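PKS_KS domain-containing protein (Photorhabdus luminescens subsp. laumondii, PDB 6SMO) probably catalyses, as a beta-ketoacyl synthase of the thiolase-like superfamily, the condensation steps that lengthen a carrier-protein-bound acyl chain, and here carries a polyketide chain covalently. Local coordinates at residues B[187-199]-B[423-435]. Residues are numbered along the deposited sequence; the frame is centred on the assembly and turned at random.
Sequences ISTGCAAGLDALG and KLSSGFSGIHSVI. With LKZ (3,5,7,9,11-pentakis(oxidanylidene)dodecanal), chain H.
L195 and I435 make the apolar end of this contact: L195 CD2 lies 3.7 Å from I435 CD1, while its other branch, CD1, lies over the seam of the two strands, 3.4 Å from S433 O. A192, the last residue of the type II' turn from T189, packs its CB 3.6 Å from I431 CG2, and the I431 and T189 side chains cross at about a right angle, with I431 CD1 touching T189 CB.

The polar evidence centres on D196. S433 OG donates to D196 OD1 over 2.7 Å, on the syn side and 15° out of the carboxylate plane; T189 OG1 donates a hydrogen bond to OD2 from the anti side, 31° out of plane. With Y289 OH also hydrogen-bonded to OD1 and K153 of a neighbouring subunit, a ketoacyl-synthase-type chain, forming a salt bridge to OD2, the buried carboxylate is gripped at both oxygens, which should fix its rotation and favour the charged form.

Covalent chemistry sits in that same turn, which leads into helix 193-206. C191 SG is bonded to C11 of the bound polyketide, and C191 CB packs 3.5 Å from G427 CA. The ligand's O23 accepts a bond from F428 N (2.6 Å, 159° at the hydrogen) and a weak one from C191 N (3.4 Å). This pair of backbone donors resembles the ketosynthase oxyanion hole, but O23 belongs to a ketone farther along the chain than C11; the attachment is consistent with C191 being the acyl-carrying nucleophile of the family.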
# COMPACT_ATOMS: atom_id res chain seq x y z
N ILE B 187 2.14 3.33 -4.71
CA ILE B 187 0.97 2.76 -4.00
C ILE B 187 1.49 1.56 -3.22
O ILE B 187 2.17 0.74 -3.82
CB ILE B 187 -0.14 2.42 -5.00
CG1 ILE B 187 -0.69 3.68 -5.66
CG2 ILE B 187 -1.24 1.61 -4.34
CD1 ILE B 187 -1.68 3.43 -6.75
N SER B 188 1.19 1.47 -1.92
CA SER B 188 1.72 0.37 -1.08
C SER B 188 0.58 -0.44 -0.45
O SER B 188 0.75 -0.88 0.68
CB SER B 188 2.67 0.89 -0.06
OG SER B 188 2.07 1.91 0.71
N THR B 189 -0.53 -0.59 -1.16
CA THR B 189 -1.71 -1.34 -0.64
C THR B 189 -1.46 -2.85 -0.58
O THR B 189 -2.27 -3.59 -1.13
CB THR B 189 -2.93 -1.06 -1.52
OG1 THR B 189 -2.48 -1.09 -2.87
CG2 THR B 189 -3.56 0.28 -1.23
N GLY B 190 -0.41 -3.29 0.11
CA GLY B 190 -0.11 -4.73 0.25
C GLY B 190 0.07 -5.45 -1.08
O GLY B 190 0.87 -5.01 -1.90
N CYS B 191 -0.66 -6.56 -1.24
CA CYS B 191 -0.64 -7.45 -2.39
C CYS B 191 -1.64 -7.06 -3.45
O CYS B 191 -1.83 -7.81 -4.39
CB CYS B 191 -0.93 -8.84 -1.85
SG CYS B 191 0.49 -9.22 -0.81
N ALA B 192 -2.30 -5.91 -3.28
CA ALA B 192 -3.19 -5.40 -4.34
C ALA B 192 -2.57 -4.17 -5.02
O ALA B 192 -3.11 -3.73 -6.03
CB ALA B 192 -4.56 -5.12 -3.79
N ALA B 193 -1.44 -3.71 -4.50
CA ALA B 193 -0.66 -2.52 -4.93
C ALA B 193 -0.33 -2.60 -6.43
O ALA B 193 -0.42 -1.55 -7.09
CB ALA B 193 0.60 -2.42 -4.10
N GLY B 194 0.03 -3.79 -6.92
CA GLY B 194 0.37 -4.03 -8.34
C GLY B 194 -0.73 -3.55 -9.28
O GLY B 194 -0.42 -2.73 -10.17
N LEU B 195 -1.96 -4.04 -9.09
CA LEU B 195 -3.14 -3.68 -9.93
C LEU B 195 -3.56 -2.23 -9.65
O LEU B 195 -4.07 -1.58 -10.59
CB LEU B 195 -4.31 -4.63 -9.64
CG LEU B 195 -4.15 -6.08 -10.10
CD1 LEU B 195 -5.50 -6.76 -10.17
CD2 LEU B 195 -3.45 -6.18 -11.45
N ASP B 196 -3.38 -1.76 -8.42
CA ASP B 196 -3.75 -0.38 -8.00
C ASP B 196 -2.84 0.63 -8.72
O ASP B 196 -3.35 1.72 -9.08
CB ASP B 196 -3.68 -0.23 -6.47
CG ASP B 196 -4.76 -1.00 -5.73
OD1 ASP B 196 -5.61 -1.62 -6.41
OD2 ASP B 196 -4.75 -0.98 -4.49
N ALA B 197 -1.57 0.28 -8.94
CA ALA B 197 -0.59 1.07 -9.72
C ALA B 197 -1.02 1.13 -11.19
O ALA B 197 -0.94 2.22 -11.79
CB ALA B 197 0.79 0.49 -9.57
N LEU B 198 -1.46 -0.01 -11.74
CA LEU B 198 -2.02 -0.12 -13.11
C LEU B 198 -3.33 0.67 -13.19
O LEU B 198 -3.58 1.31 -14.23
CB LEU B 198 -2.24 -1.59 -13.46
CG LEU B 198 -0.97 -2.43 -13.65
CD1 LEU B 198 -1.28 -3.91 -13.61
CD2 LEU B 198 -0.26 -2.07 -14.95
N GLY B 199 -4.13 0.62 -12.11
CA GLY B 199 -5.43 1.32 -11.99
C GLY B 199 -5.28 2.83 -12.07
O GLY B 199 -6.02 3.45 -12.86
N LYS B 423 -8.67 -10.24 -14.18
CA LYS B 423 -7.43 -10.37 -13.38
C LYS B 423 -7.74 -10.00 -11.93
O LYS B 423 -7.87 -8.80 -11.64
CB LYS B 423 -6.33 -9.48 -13.97
CG LYS B 423 -5.07 -9.34 -13.13
CD LYS B 423 -4.25 -10.61 -13.05
CE LYS B 423 -3.31 -10.63 -11.86
NZ LYS B 423 -4.01 -10.97 -10.60
N LEU B 424 -7.86 -11.01 -11.06
CA LEU B 424 -8.26 -10.87 -9.64
C LEU B 424 -7.00 -10.77 -8.77
O LEU B 424 -6.08 -11.60 -8.98
CB LEU B 424 -9.13 -12.06 -9.23
CG LEU B 424 -10.58 -12.04 -9.69
CD1 LEU B 424 -10.72 -11.62 -11.15
CD2 LEU B 424 -11.24 -13.39 -9.47
N SER B 425 -6.95 -9.80 -7.85
CA SER B 425 -5.87 -9.62 -6.85
C SER B 425 -6.47 -9.38 -5.46
O SER B 425 -7.56 -8.77 -5.38
CB SER B 425 -4.94 -8.51 -7.24
OG SER B 425 -4.14 -8.89 -8.35
N SER B 426 -5.79 -9.85 -4.42
CA SER B 426 -6.19 -9.75 -2.99
C SER B 426 -4.94 -9.51 -2.13
O SER B 426 -3.88 -10.06 -2.48
CB SER B 426 -6.94 -10.98 -2.55
OG SER B 426 -8.20 -11.07 -3.20
N GLY B 427 -5.10 -8.74 -1.06
CA GLY B 427 -4.00 -8.47 -0.12
C GLY B 427 -4.55 -8.24 1.27
O GLY B 427 -5.76 -8.40 1.47
N PHE B 428 -3.68 -7.82 2.20
CA PHE B 428 -4.06 -7.52 3.61
C PHE B 428 -4.85 -6.21 3.67
O PHE B 428 -4.71 -5.41 2.75
CB PHE B 428 -2.84 -7.55 4.53
CG PHE B 428 -2.30 -8.93 4.79
CD1 PHE B 428 -3.02 -10.05 4.43
CD2 PHE B 428 -1.09 -9.11 5.42
CE1 PHE B 428 -2.54 -11.32 4.67
CE2 PHE B 428 -0.60 -10.38 5.66
CZ PHE B 428 -1.32 -11.48 5.28
N SER B 429 -5.58 -6.03 4.78
CA SER B 429 -6.54 -4.93 5.06
C SER B 429 -7.81 -5.14 4.22
O SER B 429 -8.45 -4.16 3.87
CB SER B 429 -6.00 -3.52 4.96
OG SER B 429 -4.64 -3.46 5.33
N GLY B 430 -8.09 -6.40 3.89
CA GLY B 430 -9.29 -6.79 3.13
C GLY B 430 -9.41 -6.07 1.80
O GLY B 430 -10.52 -5.66 1.46
N ILE B 431 -8.29 -5.94 1.08
CA ILE B 431 -8.31 -5.21 -0.22
C ILE B 431 -8.49 -6.16 -1.40
O ILE B 431 -7.70 -7.08 -1.56
CB ILE B 431 -7.04 -4.36 -0.38
CG1 ILE B 431 -6.85 -3.40 0.79
CG2 ILE B 431 -7.07 -3.62 -1.70
CD1 ILE B 431 -5.69 -2.46 0.62
N HIS B 432 -9.57 -5.96 -2.16
CA HIS B 432 -9.78 -6.67 -3.45
C HIS B 432 -9.58 -5.67 -4.60
O HIS B 432 -10.07 -4.53 -4.48
CB HIS B 432 -11.17 -7.31 -3.50
CG HIS B 432 -11.37 -8.41 -2.51
ND1 HIS B 432 -10.70 -9.62 -2.61
CD2 HIS B 432 -12.15 -8.49 -1.42
CE1 HIS B 432 -11.06 -10.39 -1.61
NE2 HIS B 432 -11.95 -9.73 -0.87
N SER B 433 -8.89 -6.09 -5.67
CA SER B 433 -8.61 -5.28 -6.87
C SER B 433 -8.76 -6.14 -8.13
O SER B 433 -8.21 -7.26 -8.15
CB SER B 433 -7.24 -4.65 -6.79
OG SER B 433 -7.21 -3.64 -5.79
N VAL B 434 -9.48 -5.63 -9.13
CA VAL B 434 -9.76 -6.31 -10.43
C VAL B 434 -9.47 -5.33 -11.57
O VAL B 434 -9.88 -4.15 -11.45
CB VAL B 434 -11.21 -6.82 -10.48
CG1 VAL B 434 -11.53 -7.50 -11.80
CG2 VAL B 434 -11.53 -7.75 -9.32
N ILE B 435 -8.79 -5.79 -12.62
CA ILE B 435 -8.64 -5.07 -13.92
C ILE B 435 -9.22 -5.96 -15.02
O ILE B 435 -9.05 -7.19 -14.95
CB ILE B 435 -7.17 -4.67 -14.20
CG1 ILE B 435 -6.21 -5.86 -14.11
CG2 ILE B 435 -6.74 -3.53 -13.30
CD1 ILE B 435 -4.91 -5.65 -14.84
C4 LKZ H . 5.75 -8.28 6.65
C5 LKZ H . 4.88 -7.10 6.29
C6 LKZ H . 4.68 -6.81 4.80
C7 LKZ H . 3.25 -7.13 4.42
C8 LKZ H . 2.76 -6.84 3.00
C10 LKZ H . -0.77 -10.21 1.12
C22 LKZ H . 7.12 -7.75 7.01
C11 LKZ H . 0.21 -10.43 0.00
O19 LKZ H . 0.79 -11.49 -0.15
C3 LKZ H . -0.34 -8.87 1.71
O23 LKZ H . -1.15 -7.97 1.83
C2 LKZ H . 1.15 -8.68 2.01
C9 LKZ H . 1.36 -7.44 2.88
O20 LKZ H . 0.45 -6.99 3.55
O21 LKZ H . 2.52 -7.66 5.23
O22 LKZ H . 4.38 -6.41 7.17
O24 LKZ H . 7.46 -7.53 8.16
C23 LKZ H . 8.06 -7.51 5.84